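5-oxopent-3-ene-1,2,5-tricarboxylate decarboxylase (Exiguobacterium antarcticum B7, PDB 6IYM) belongs to the fumarylacetoacetate hydrolase family and binds a magnesium ion through acidic side chains in its mainly beta C-terminal domain. Local coordinates at residues P107-R113 / L271-A277; Q120-E124 / G244-M249; N154-A158 / G171-F177; L196-N202 / D259-I265. The contacts are given in a common frame with arbitrary orientation. Numbering follows the deposited sequence.

All four contacts belong to the fumarylacetoacetate hydrolase domain, their centres about 11 to 16 Å apart. Contacts 1 and 4 build one mixed sheet: strand 111-112 lies parallel to 269-276, which is antiparallel to 260-265, itself antiparallel to 196-201. Contacts 2 and 3 meet on neighbouring antiparallel strands of the larger sheet, 121-131 and 147-158, and each brings one ligand, Glu124 or Asp155, to the magnesium ion. Along the chain the first segments come in the order 107-113, 120-124, 154-158, 196-202; contact 1 spans all the others, and contacts 2 and 4 interleave. Tyr123 packs on strands 196-201 and 260-265 and Asn154 on 260-265, so the metal-bearing sheet rests directly against the smaller one.

Contact 1 (P107-R113 / L271-A277). Unlike the reference sequence in segment 271-277: Gln274 (reference Lys).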
loop_
_atom_site.group_PDB
_atom_site.type_symbol
_atom_site.label_atom_id
_atom_site.label_comp_id
_atom_site.label_asym_id
_atom_site.label_seq_id
_atom_site.Cartn_x
_atom_site.Cartn_y
_atom_site.Cartn_z
ATOM N N PRO A 107 6.882 10.799 16.248
ATOM C CA PRO A 107 6.499 11.793 17.243
ATOM C C PRO A 107 7.214 13.150 17.063
ATOM O O PRO A 107 8.403 13.173 16.762
ATOM C CB PRO A 107 6.867 11.103 18.558
ATOM C CG PRO A 107 6.771 9.644 18.250
ATOM C CD PRO A 107 7.288 9.518 16.830
ATOM N N PHE A 108 6.441 14.242 17.195
ATOM C CA PHE A 108 6.873 15.669 17.180
ATOM C C PHE A 108 7.390 16.090 15.811
ATOM O O PHE A 108 7.740 17.274 15.677
ATOM C CB PHE A 108 7.927 15.938 18.251
ATOM C CG PHE A 108 7.426 15.783 19.662
ATOM C CD1 PHE A 108 6.499 16.679 20.176
ATOM C CD2 PHE A 108 7.880 14.754 20.467
ATOM C CE1 PHE A 108 6.025 16.532 21.471
ATOM C CE2 PHE A 108 7.389 14.595 21.754
ATOM C CZ PHE A 108 6.492 15.504 22.268
ATOM N N ASP A 109 7.386 15.195 14.814
ATOM C CA ASP A 109 7.720 15.566 13.418
ATOM C C ASP A 109 6.637 16.482 12.883
ATOM O O ASP A 109 5.441 16.233 13.078
ATOM C CB ASP A 109 7.831 14.368 12.474
ATOM C CG ASP A 109 9.119 13.605 12.643
ATOM O OD1 ASP A 109 9.922 14.051 13.478
ATOM O OD2 ASP A 109 9.280 12.535 11.983
ATOM N N PRO A 110 7.043 17.499 12.106
ATOM C CA PRO A 110 6.091 18.345 11.401
ATOM C C PRO A 110 5.234 17.562 10.390
ATOM O O PRO A 110 5.724 16.591 9.797
ATOM C CB PRO A 110 6.975 19.352 10.646
ATOM C CG PRO A 110 8.333 19.267 11.309
ATOM C CD PRO A 110 8.451 17.862 11.846
ATOM N N ILE A 111 3.969 17.975 10.243
ATOM C CA ILE A 111 3.080 17.569 9.125
ATOM C C ILE A 111 3.206 18.647 8.049
ATOM O O ILE A 111 2.853 19.795 8.325
ATOM C CB ILE A 111 1.622 17.401 9.606
ATOM C CG1 ILE A 111 1.456 16.214 10.560
ATOM C CG2 ILE A 111 0.665 17.297 8.440
ATOM C CD1 ILE A 111 0.398 16.456 11.605
ATOM N N GLU A 112 3.740 18.308 6.883
ATOM C CA GLU A 112 3.852 19.261 5.759
ATOM C C GLU A 112 2.444 19.782 5.453
ATOM O O GLU A 112 1.525 18.961 5.340
ATOM C CB GLU A 112 4.557 18.560 4.595
ATOM C CG GLU A 112 4.676 19.389 3.340
ATOM C CD GLU A 112 5.568 18.793 2.262
ATOM O OE1 GLU A 112 5.784 19.489 1.253
ATOM O OE2 GLU A 112 6.025 17.630 2.411
ATOM N N ARG A 113 2.276 21.107 5.358
ATOM C CA ARG A 113 0.956 21.784 5.216
ATOM C C ARG A 113 0.365 21.618 3.803
ATOM O O ARG A 113 -0.902 21.536 3.690
ATOM C CB ARG A 113 1.102 23.266 5.593
ATOM C CG ARG A 113 -0.014 24.175 5.090
ATOM C CD ARG A 113 -1.298 24.032 5.886
ATOM N NE ARG A 113 -2.383 24.830 5.322
ATOM C CZ ARG A 113 -3.179 24.449 4.342
ATOM N NH1 ARG A 113 -3.039 23.248 3.802
ATOM N NH2 ARG A 113 -4.133 25.262 3.905
ATOM N N LEU A 271 0.768 11.234 20.750
ATOM C CA LEU A 271 1.362 11.490 19.422
ATOM C C LEU A 271 1.024 12.933 19.070
ATOM O O LEU A 271 -0.139 13.209 18.726
ATOM C CB LEU A 271 0.783 10.482 18.423
ATOM C CG LEU A 271 1.409 10.430 17.030
ATOM C CD1 LEU A 271 2.897 10.079 17.066
ATOM C CD2 LEU A 271 0.672 9.419 16.181
ATOM N N GLN A 272 2.018 13.813 19.141
ATOM C CA GLN A 272 1.842 15.255 18.853
ATOM C C GLN A 272 2.691 15.629 17.643
ATOM O O GLN A 272 3.901 15.282 17.628
ATOM C CB GLN A 272 2.222 16.090 20.069
ATOM C CG GLN A 272 2.118 17.594 19.831
ATOM C CD GLN A 272 2.625 18.347 21.037
ATOM O OE1 GLN A 272 2.252 18.054 22.173
ATOM N NE2 GLN A 272 3.510 19.303 20.790
ATOM N N ASN A 273 2.051 16.336 16.704
ATOM C CA ASN A 273 2.637 16.853 15.453
ATOM C C ASN A 273 2.080 18.253 15.201
ATOM O O ASN A 273 0.862 18.515 15.446
ATOM C CB ASN A 273 2.360 15.893 14.294
ATOM C CG ASN A 273 2.808 14.472 14.591
ATOM O OD1 ASN A 273 2.074 13.681 15.199
ATOM N ND2 ASN A 273 4.043 14.166 14.227
ATOM N N GLN A 274 2.895 19.107 14.610
ATOM C CA GLN A 274 2.469 20.473 14.239
ATOM C C GLN A 274 2.394 20.526 12.714
ATOM O O GLN A 274 3.336 20.068 12.043
ATOM C CB GLN A 274 3.453 21.471 14.861
ATOM C CG GLN A 274 2.949 22.908 14.884
ATOM C CD GLN A 274 3.937 23.921 15.431
ATOM O OE1 GLN A 274 5.091 23.633 15.736
ATOM N NE2 GLN A 274 3.470 25.149 15.548
ATOM N N VAL A 275 1.338 21.115 12.174
ATOM C CA VAL A 275 1.263 21.475 10.731
ATOM C C VAL A 275 2.285 22.597 10.487
ATOM O O VAL A 275 2.254 23.606 11.220
ATOM C CB VAL A 275 -0.180 21.837 10.340
ATOM C CG1 VAL A 275 -0.324 22.258 8.877
ATOM C CG2 VAL A 275 -1.127 20.693 10.658
ATOM N N LYS A 276 3.212 22.417 9.543
ATOM C CA LYS A 276 4.179 23.500 9.197
ATOM C C LYS A 276 4.462 23.531 7.694
ATOM O O LYS A 276 4.733 22.474 7.111
ATOM C CB LYS A 276 5.467 23.368 10.008
ATOM C CG LYS A 276 5.481 24.220 11.274
ATOM C CD LYS A 276 6.688 24.033 12.158
ATOM C CE LYS A 276 7.001 22.573 12.405
ATOM N NZ LYS A 276 7.831 22.375 13.618
ATOM N N ALA A 277 4.416 24.727 7.103
ATOM C CA ALA A 277 4.634 24.956 5.655
ATOM C C ALA A 277 6.115 24.751 5.314
ATOM O O ALA A 277 6.941 25.004 6.190
ATOM C CB ALA A 277 4.167 26.336 5.282
HETATM O O HOH W 1 5.736 19.161 14.911
#
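Pro107 starts the run with its ring CG 4.1 Å from Leu271 CD1. Phe108, in a left-handed backbone conformation, donates from N to Gln272 O (2.8 Å); its O reaches Gln274 N through water 1, at 2.9 Å on each leg, ahead of the regular parallel ladder. Asp109 O accepts from Asn273 ND2 at 2.7 Å, while its carboxylate turns away to Arg61. Past Pro110, whose CB touches Lys276 CE (3.7 Å), true parallel pairing begins: Ile111 N bonds Gln274 O (2.8 Å) and Ile111 O takes Lys276 N (2.9 Å), so Ile111 straddles Val275 as parallel strands require. Glu112 sends its carboxylate to Arg136 of the second subunit. Arg113 N closes the ladder with a weak bond to Lys276 O (3.3 Å). The short strand 111-112 thus edges a five-stranded mixed sheet; strand 260-265 flanks 269-276 on its other side, and Ile111 and Leu271 pack on Pro179 of strand 178-186.

Contact 2 (Q120-E124 / G244-M249). With MG (magnesium ion), chain C.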
loop_
_atom_site.group_PDB
_atom_site.type_symbol
_atom_site.label_atom_id
_atom_site.label_comp_id
_atom_site.label_asym_id
_atom_site.label_seq_id
_atom_site.Cartn_x
_atom_site.Cartn_y
_atom_site.Cartn_z
ATOM N N GLN A 120 -8.476 22.180 2.933
ATOM C CA GLN A 120 -9.334 21.434 3.891
ATOM C C GLN A 120 -8.521 20.321 4.564
ATOM O O GLN A 120 -8.972 19.180 4.583
ATOM C CB GLN A 120 -10.580 20.940 3.175
ATOM C CG GLN A 120 -11.406 22.066 2.544
ATOM C CD GLN A 120 -12.759 21.555 2.127
ATOM O OE1 GLN A 120 -12.908 20.413 1.691
ATOM N NE2 GLN A 120 -13.773 22.373 2.324
ATOM N N LEU A 121 -7.353 20.650 5.100
ATOM C CA LEU A 121 -6.515 19.696 5.859
ATOM C C LEU A 121 -7.180 19.377 7.207
ATOM O O LEU A 121 -7.606 20.340 7.907
ATOM C CB LEU A 121 -5.150 20.312 6.080
ATOM C CG LEU A 121 -4.153 19.367 6.734
ATOM C CD1 LEU A 121 -3.926 18.153 5.849
ATOM C CD2 LEU A 121 -2.859 20.099 7.005
ATOM N N ASP A 122 -7.274 18.091 7.564
ATOM C CA ASP A 122 -8.041 17.631 8.748
ATOM C C ASP A 122 -7.256 16.548 9.466
ATOM O O ASP A 122 -6.367 15.960 8.809
ATOM C CB ASP A 122 -9.437 17.141 8.350
ATOM C CG ASP A 122 -10.498 17.233 9.439
ATOM O OD1 ASP A 122 -10.156 17.640 10.572
ATOM O OD2 ASP A 122 -11.649 16.809 9.172
ATOM N N TYR A 123 -7.590 16.335 10.753
ATOM C CA TYR A 123 -7.019 15.319 11.662
ATOM C C TYR A 123 -7.995 14.129 11.788
ATOM O O TYR A 123 -9.232 14.253 11.567
ATOM C CB TYR A 123 -6.725 15.920 13.042
ATOM C CG TYR A 123 -7.917 16.624 13.644
ATOM C CD1 TYR A 123 -8.849 15.953 14.406
ATOM C CD2 TYR A 123 -8.168 17.954 13.357
ATOM C CE1 TYR A 123 -9.968 16.597 14.914
ATOM C CE2 TYR A 123 -9.287 18.612 13.845
ATOM C CZ TYR A 123 -10.202 17.925 14.615
ATOM O OH TYR A 123 -11.326 18.570 15.059
ATOM N N GLU A 124 -7.465 12.987 12.214
ATOM C CA GLU A 124 -8.264 11.810 12.673
ATOM C C GLU A 124 -7.381 10.993 13.615
ATOM O O GLU A 124 -6.427 10.374 13.134
ATOM C CB GLU A 124 -8.707 10.898 11.523
ATOM C CG GLU A 124 -9.742 11.493 10.585
ATOM C CD GLU A 124 -10.398 10.532 9.588
ATOM O OE1 GLU A 124 -11.282 10.990 8.857
ATOM O OE2 GLU A 124 -9.983 9.351 9.501
ATOM N N GLY A 244 -15.745 14.347 15.953
ATOM C CA GLY A 244 -15.063 15.610 16.312
ATOM C C GLY A 244 -14.063 16.079 15.275
ATOM O O GLY A 244 -13.350 17.086 15.511
ATOM N N VAL A 245 -14.007 15.364 14.161
ATOM C CA VAL A 245 -13.183 15.682 12.958
ATOM C C VAL A 245 -13.481 17.118 12.491
ATOM O O VAL A 245 -14.647 17.540 12.528
ATOM C CB VAL A 245 -13.482 14.577 11.921
ATOM C CG1 VAL A 245 -13.745 15.076 10.517
ATOM C CG2 VAL A 245 -12.407 13.506 11.961
ATOM N N GLY A 246 -12.453 17.878 12.104
ATOM C CA GLY A 246 -12.608 19.297 11.738
ATOM C C GLY A 246 -13.710 19.488 10.699
ATOM O O GLY A 246 -14.463 20.478 10.781
ATOM N N HIS A 247 -13.797 18.561 9.748
ATOM C CA HIS A 247 -14.780 18.567 8.633
ATOM C C HIS A 247 -16.217 18.453 9.161
ATOM O O HIS A 247 -17.127 18.907 8.458
ATOM C CB HIS A 247 -14.476 17.414 7.679
ATOM C CG HIS A 247 -15.130 17.528 6.348
ATOM N ND1 HIS A 247 -14.906 18.609 5.512
ATOM C CD2 HIS A 247 -15.952 16.685 5.687
ATOM C CE1 HIS A 247 -15.586 18.436 4.401
ATOM N NE2 HIS A 247 -16.236 17.266 4.483
ATOM N N GLY A 248 -16.425 17.847 10.337
ATOM C CA GLY A 248 -17.769 17.485 10.827
ATOM C C GLY A 248 -18.303 18.530 11.786
ATOM O O GLY A 248 -19.415 18.339 12.313
ATOM N N MET A 249 -17.524 19.587 12.013
ATOM C CA MET A 249 -17.817 20.615 13.042
ATOM C C MET A 249 -18.729 21.647 12.385
ATOM O O MET A 249 -18.716 21.730 11.151
ATOM C CB MET A 249 -16.521 21.245 13.571
ATOM C CG MET A 249 -15.798 20.361 14.588
ATOM S SD MET A 249 -14.184 20.995 15.142
ATOM C CE MET A 249 -14.712 22.450 16.062
HETATM MG MG MG C . -9.386 7.438 9.299
#
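Beside the magnesium site of this fumarylacetoacetate hydrolase fold, the start of strand 121-131 holds a glycine-rich loop that follows strand 236-238 and contains a 3-10 turn at 246-248. Glu124 binds the metal through OE2, 2.0 Å from MG, and shares it with Glu126 and Asp155; its OE1 pairs with Arg159. Two residues earlier, the Asp122 carboxylate receives the amides of Gly246 and His247 at the start of the 3-10 segment. Asp122 OD2 accepts from His247 N at 2.8 Å, and its OD1 takes a weak bond from Gly246 N, also 2.8 Å, besides one from Tyr123 N in its own segment at 2.9 Å. Arg159 also bridges to Asp122, so one arginine ties this carboxylate to the metal ligand. Gly246 must lack a side chain: a CB there would run into Asp122 OD1. Gly244 has a positive phi of 115°, where a side chain would crowd the preceding carbonyl. Val245 fills the gap between the two acids, with CG1 3.0 Å from Asp122 OD2 and CG2 3.6 Å from Glu124 CG. The Tyr123 side chain, chi1 in the p well, extends to the loop. Tyr123 OH lies 3.7 Å from Met249 SD, is hydrogen-bonded to Arg206, and donates to Gly244 O over just 2.6 Å.

Contact 3 (N154-A158 / G171-F177); sequences NDVTA and GKSLDGF. With MG (magnesium ion), chain C.
Lys172 NZ, the polar centre, forms a salt bridge with Asp155, 2.8 Å from OD2 and 3.2 Å from OD1, and donates to Thr157 OG1 at 2.9 Å. The lysine is extended through chi2 and chi3 (both t) from chi1 m, with chi4 bent at -93°. Asp155, chi1 t, places the same OD2 2.1 Å from MG, whose other protein ligands are Glu124 and Glu126; Lys99 gives OD1 a second positive partner. Thr157 OG1 (chi1 m) donates to Asp155 O (2.9 Å), linking lysine, threonine and aspartate. The backbones meet at Ala158 N to Gly171 O, 2.8 Å and nearly straight, and more weakly at Val156 N to Phe177 O, 3.2 Å. CA-CA separations are 4.7 Å for Val156-Phe177 and Thr157-Lys172, and 4.8 Å for Ala158-Gly171. Asp155 centres an inverse gamma turn (phi/psi -81/71) that breaks strand 147-158 at the metal site of this fumarylacetoacetate hydrolase fold. Farther along, 174-177 is a type II beta turn closed by Phe177 N to Leu174 O at 3.1 Å, with Gly176 at 100/-12, which calls for glycine. The turn brings the Phe177 ring (chi1 -83°, chi2 27°) under Val156, chi1 t: CG1 makes a CH-pi contact 3.9 Å from the ring centroid, 17° off the normal. Ala158 CB lies 4.1 Å from Phe177 CE2, and Leu121 of strand 121-131 packs against both Val156 and Phe177.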
loop_
_atom_site.group_PDB
_atom_site.type_symbol
_atom_site.label_atom_id
_atom_site.label_comp_id
_atom_site.label_asym_id
_atom_site.label_seq_id
_atom_site.Cartn_x
_atom_site.Cartn_y
_atom_site.Cartn_z
ATOM N N ASN A 154 -2.358 9.134 13.360
ATOM C CA ASN A 154 -3.150 10.319 12.961
ATOM C C ASN A 154 -3.354 10.199 11.452
ATOM O O ASN A 154 -2.371 10.409 10.685
ATOM C CB ASN A 154 -2.486 11.628 13.392
ATOM C CG ASN A 154 -3.395 12.834 13.263
ATOM O OD1 ASN A 154 -4.449 12.776 12.619
ATOM N ND2 ASN A 154 -2.941 13.957 13.782
ATOM N N ASP A 155 -4.579 9.859 11.049
ATOM C CA ASP A 155 -4.956 9.673 9.625
ATOM C C ASP A 155 -5.196 11.070 9.082
ATOM O O ASP A 155 -6.355 11.429 8.861
ATOM C CB ASP A 155 -6.151 8.709 9.482
ATOM C CG ASP A 155 -6.735 8.533 8.076
ATOM O OD1 ASP A 155 -6.103 8.970 7.101
ATOM O OD2 ASP A 155 -7.864 7.965 7.959
ATOM N N VAL A 156 -4.139 11.846 8.910
ATOM C CA VAL A 156 -4.248 13.237 8.379
ATOM C C VAL A 156 -4.828 13.130 6.956
ATOM O O VAL A 156 -4.438 12.199 6.222
ATOM C CB VAL A 156 -2.901 13.990 8.406
ATOM C CG1 VAL A 156 -3.021 15.366 7.757
ATOM C CG2 VAL A 156 -2.315 14.103 9.799
ATOM N N THR A 157 -5.745 14.032 6.596
ATOM C CA THR A 157 -6.612 13.933 5.406
ATOM C C THR A 157 -6.820 15.318 4.775
ATOM O O THR A 157 -7.109 16.276 5.514
ATOM C CB THR A 157 -7.979 13.349 5.784
ATOM O OG1 THR A 157 -7.873 12.083 6.435
ATOM C CG2 THR A 157 -8.890 13.223 4.581
ATOM N N ALA A 158 -6.739 15.393 3.443
ATOM C CA ALA A 158 -7.147 16.550 2.625
ATOM C C ALA A 158 -8.577 16.286 2.169
ATOM O O ALA A 158 -8.763 15.538 1.209
ATOM C CB ALA A 158 -6.209 16.711 1.445
ATOM N N GLY A 171 -5.615 11.796 -1.134
ATOM C CA GLY A 171 -5.882 12.822 -0.105
ATOM C C GLY A 171 -5.429 12.389 1.284
ATOM O O GLY A 171 -5.384 13.269 2.162
ATOM N N LYS A 172 -5.063 11.108 1.479
ATOM C CA LYS A 172 -4.578 10.570 2.784
ATOM C C LYS A 172 -3.079 10.258 2.738
ATOM O O LYS A 172 -2.544 9.828 3.768
ATOM C CB LYS A 172 -5.415 9.353 3.182
ATOM C CG LYS A 172 -6.841 9.733 3.554
ATOM C CD LYS A 172 -7.725 8.644 4.063
ATOM C CE LYS A 172 -9.071 9.173 4.541
ATOM N NZ LYS A 172 -9.103 9.474 5.997
ATOM N N SER A 173 -2.419 10.476 1.597
ATOM C CA SER A 173 -1.101 9.877 1.310
ATOM C C SER A 173 -0.023 10.912 0.955
ATOM O O SER A 173 1.139 10.482 0.722
ATOM C CB SER A 173 -1.262 8.817 0.256
ATOM O OG SER A 173 -2.095 7.785 0.747
ATOM N N LEU A 174 -0.315 12.215 1.034
ATOM C CA LEU A 174 0.710 13.280 0.838
ATOM C C LEU A 174 1.785 13.142 1.905
ATOM O O LEU A 174 1.414 12.762 3.027
ATOM C CB LEU A 174 0.041 14.656 0.952
ATOM C CG LEU A 174 -0.983 14.992 -0.125
ATOM C CD1 LEU A 174 -1.231 16.491 -0.179
ATOM C CD2 LEU A 174 -0.540 14.497 -1.493
ATOM N N ASP A 175 3.040 13.498 1.607
ATOM C CA ASP A 175 4.145 13.407 2.586
ATOM C C ASP A 175 3.709 14.149 3.877
ATOM O O ASP A 175 3.213 15.276 3.783
ATOM C CB ASP A 175 5.466 13.932 2.011
ATOM C CG ASP A 175 5.995 13.164 0.786
ATOM O OD1 ASP A 175 5.410 12.114 0.402
ATOM O OD2 ASP A 175 6.965 13.633 0.194
ATOM N N GLY A 176 3.878 13.527 5.042
ATOM C CA GLY A 176 3.563 14.116 6.355
ATOM C C GLY A 176 2.228 13.643 6.901
ATOM O O GLY A 176 2.005 13.845 8.107
ATOM N N PHE A 177 1.386 12.986 6.091
ATOM C CA PHE A 177 -0.036 12.731 6.444
ATOM C C PHE A 177 -0.222 11.487 7.331
ATOM O O PHE A 177 -1.400 11.071 7.504
ATOM C CB PHE A 177 -0.889 12.629 5.186
ATOM C CG PHE A 177 -1.333 13.947 4.606
ATOM C CD1 PHE A 177 -0.605 15.102 4.800
ATOM C CD2 PHE A 177 -2.462 14.002 3.815
ATOM C CE1 PHE A 177 -1.026 16.308 4.248
ATOM C CE2 PHE A 177 -2.889 15.202 3.262
ATOM C CZ PHE A 177 -2.166 16.358 3.485
HETATM MG MG MG C . -9.386 7.438 9.299
#

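Contact 4 (L196-N202 / D259-I265); sequences LVETRVN and DVIDVSI. Unlike the reference sequence in segment 259-265: Val260 (reference Ile), Ile261 (reference Val).
Strands 196-201 and 260-265 run antiparallel, 166° between their directions and 4.6 Å between axes at closest approach. Glu198-Ser264 and Arg200-Asp262 are hydrogen-bonded pairs: Glu198 N to Ser264 O is 2.9 Å, and Ser264 N to Glu198 O, Arg200 N to Asp262 O and Asp262 N to Arg200 O are each 2.8 Å. Between and beyond them lie the non-hydrogen-bonded pairs Val197-Ile265, Thr199-Val263 and Val201-Ile261, CA-CA 4.7, 4.3 and 4.7 Å. At the end Asn202 leaves the beta region (phi/psi 49/35, chi1 m): its N still donates to Val260 O (2.8 Å), but Val260 N finds Asn202 OD1 (2.9 Å) in place of a backbone carbonyl, and Asn202 ND2 reaches Asp259 OD1 (3.1 Å); Asp259 OD2 accepts from Gln256 N. These are inner strands of the five-stranded mixed sheet, between 204-210 and 269-276. On one face Glu198 pairs with Ser208, Arg200 with Gly203 O and Asp262 with His270, partners on neighbouring strands and the following turn. Water 2 links Leu196 O (2.7 Å) with Ser264 OG (3.0 Å). The opposite face is largely apolar: Val197 CG2 lies 4.1 Å from Ile265 CD1, and Ile261, Val263 and Ile265 pack on strand 147-158.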
loop_
_atom_site.group_PDB
_atom_site.type_symbol
_atom_site.label_atom_id
_atom_site.label_comp_id
_atom_site.label_asym_id
_atom_site.label_seq_id
_atom_site.Cartn_x
_atom_site.Cartn_y
_atom_site.Cartn_z
ATOM N N LEU A 196 -9.800 5.207 25.885
ATOM C CA LEU A 196 -10.178 6.585 25.495
ATOM C C LEU A 196 -9.192 7.083 24.440
ATOM O O LEU A 196 -7.974 7.035 24.697
ATOM C CB LEU A 196 -10.182 7.473 26.739
ATOM C CG LEU A 196 -10.737 8.874 26.512
ATOM C CD1 LEU A 196 -12.146 8.821 25.956
ATOM C CD2 LEU A 196 -10.691 9.675 27.799
ATOM N N VAL A 197 -9.727 7.457 23.275
ATOM C CA VAL A 197 -8.981 8.100 22.163
ATOM C C VAL A 197 -9.373 9.587 22.170
ATOM O O VAL A 197 -10.544 9.908 21.922
ATOM C CB VAL A 197 -9.275 7.418 20.808
ATOM C CG1 VAL A 197 -8.498 8.073 19.671
ATOM C CG2 VAL A 197 -8.988 5.908 20.844
ATOM N N GLU A 198 -8.414 10.479 22.379
ATOM C CA GLU A 198 -8.677 11.940 22.373
ATOM C C GLU A 198 -7.718 12.636 21.411
ATOM O O GLU A 198 -6.512 12.229 21.285
ATOM C CB GLU A 198 -8.502 12.576 23.751
ATOM C CG GLU A 198 -9.276 11.918 24.873
ATOM C CD GLU A 198 -9.452 12.829 26.091
ATOM O OE1 GLU A 198 -10.616 13.078 26.511
ATOM O OE2 GLU A 198 -8.430 13.322 26.595
ATOM N N THR A 199 -8.226 13.709 20.814
ATOM C CA THR A 199 -7.432 14.668 20.023
ATOM C C THR A 199 -7.626 16.087 20.550
ATOM O O THR A 199 -8.781 16.526 20.691
ATOM C CB THR A 199 -7.806 14.552 18.554
ATOM O OG1 THR A 199 -7.734 13.152 18.313
ATOM C CG2 THR A 199 -6.874 15.331 17.659
ATOM N N ARG A 200 -6.524 16.770 20.792
ATOM C CA ARG A 200 -6.505 18.232 21.058
ATOM C C ARG A 200 -5.860 18.927 19.861
ATOM O O ARG A 200 -4.906 18.358 19.287
ATOM C CB ARG A 200 -5.777 18.538 22.362
ATOM C CG ARG A 200 -6.559 18.083 23.581
ATOM C CD ARG A 200 -5.867 18.311 24.901
ATOM N NE ARG A 200 -6.735 17.746 25.922
ATOM C CZ ARG A 200 -7.710 18.384 26.547
ATOM N NH1 ARG A 200 -7.947 19.658 26.294
ATOM N NH2 ARG A 200 -8.457 17.735 27.424
ATOM N N VAL A 201 -6.428 20.062 19.468
ATOM C CA VAL A 201 -5.826 20.997 18.481
ATOM C C VAL A 201 -5.559 22.302 19.229
ATOM O O VAL A 201 -6.513 22.863 19.810
ATOM C CB VAL A 201 -6.724 21.174 17.237
ATOM C CG1 VAL A 201 -6.209 22.270 16.299
ATOM C CG2 VAL A 201 -6.884 19.849 16.493
ATOM N N ASN A 202 -4.297 22.709 19.281
ATOM C CA ASN A 202 -3.848 23.892 20.056
ATOM C C ASN A 202 -4.414 23.824 21.470
ATOM O O ASN A 202 -4.755 24.880 21.997
ATOM C CB ASN A 202 -4.301 25.167 19.346
ATOM C CG ASN A 202 -3.728 25.185 17.955
ATOM O OD1 ASN A 202 -2.600 24.718 17.788
ATOM N ND2 ASN A 202 -4.479 25.702 16.983
ATOM N N ASP A 259 -0.674 24.972 13.593
ATOM C CA ASP A 259 -1.607 24.177 14.424
ATOM C C ASP A 259 -0.890 22.965 15.029
ATOM O O ASP A 259 -0.180 22.276 14.278
ATOM C CB ASP A 259 -2.824 23.767 13.614
ATOM C CG ASP A 259 -3.812 24.900 13.429
ATOM O OD1 ASP A 259 -3.568 25.967 14.029
ATOM O OD2 ASP A 259 -4.840 24.687 12.724
ATOM N N VAL A 260 -1.050 22.746 16.341
ATOM C CA VAL A 260 -0.447 21.608 17.085
ATOM C C VAL A 260 -1.539 20.587 17.381
ATOM O O VAL A 260 -2.539 20.954 18.030
ATOM C CB VAL A 260 0.226 22.073 18.372
ATOM C CG1 VAL A 260 0.760 20.902 19.175
ATOM C CG2 VAL A 260 1.314 23.083 18.080
ATOM N N ILE A 261 -1.349 19.359 16.907
ATOM C CA ILE A 261 -2.348 18.255 17.061
ATOM C C ILE A 261 -1.768 17.278 18.079
ATOM O O ILE A 261 -0.610 16.871 17.883
ATOM C CB ILE A 261 -2.639 17.574 15.718
ATOM C CG1 ILE A 261 -2.850 18.594 14.590
ATOM C CG2 ILE A 261 -3.838 16.640 15.847
ATOM C CD1 ILE A 261 -2.411 18.074 13.242
ATOM N N ASP A 262 -2.518 16.988 19.145
ATOM C CA ASP A 262 -2.141 16.021 20.213
ATOM C C ASP A 262 -3.196 14.896 20.305
ATOM O O ASP A 262 -4.264 15.100 20.948
ATOM C CB ASP A 262 -1.981 16.774 21.528
ATOM C CG ASP A 262 -1.635 15.912 22.731
ATOM O OD1 ASP A 262 -0.950 14.873 22.556
ATOM O OD2 ASP A 262 -2.062 16.301 23.848
ATOM N N VAL A 263 -2.880 13.732 19.744
ATOM C CA VAL A 263 -3.695 12.486 19.839
ATOM C C VAL A 263 -3.147 11.677 21.022
ATOM O O VAL A 263 -1.922 11.511 21.158
ATOM C CB VAL A 263 -3.633 11.675 18.527
ATOM C CG1 VAL A 263 -4.515 10.434 18.564
ATOM C CG2 VAL A 263 -3.950 12.525 17.296
ATOM N N SER A 264 -4.014 11.193 21.877
ATOM C CA SER A 264 -3.613 10.337 23.008
ATOM C C SER A 264 -4.563 9.150 23.062
ATOM O O SER A 264 -5.753 9.293 22.656
ATOM C CB SER A 264 -3.597 11.104 24.303
ATOM O OG SER A 264 -4.912 11.458 24.662
ATOM N N ILE A 265 -4.035 8.030 23.531
ATOM C CA ILE A 265 -4.798 6.778 23.765
ATOM C C ILE A 265 -4.343 6.276 25.119
ATOM O O ILE A 265 -3.128 6.136 25.295
ATOM C CB ILE A 265 -4.537 5.752 22.656
ATOM C CG1 ILE A 265 -4.864 6.361 21.284
ATOM C CG2 ILE A 265 -5.312 4.470 22.958
ATOM C CD1 ILE A 265 -4.968 5.352 20.145
HETATM O O HOH W 2 -6.722 9.237 25.542
#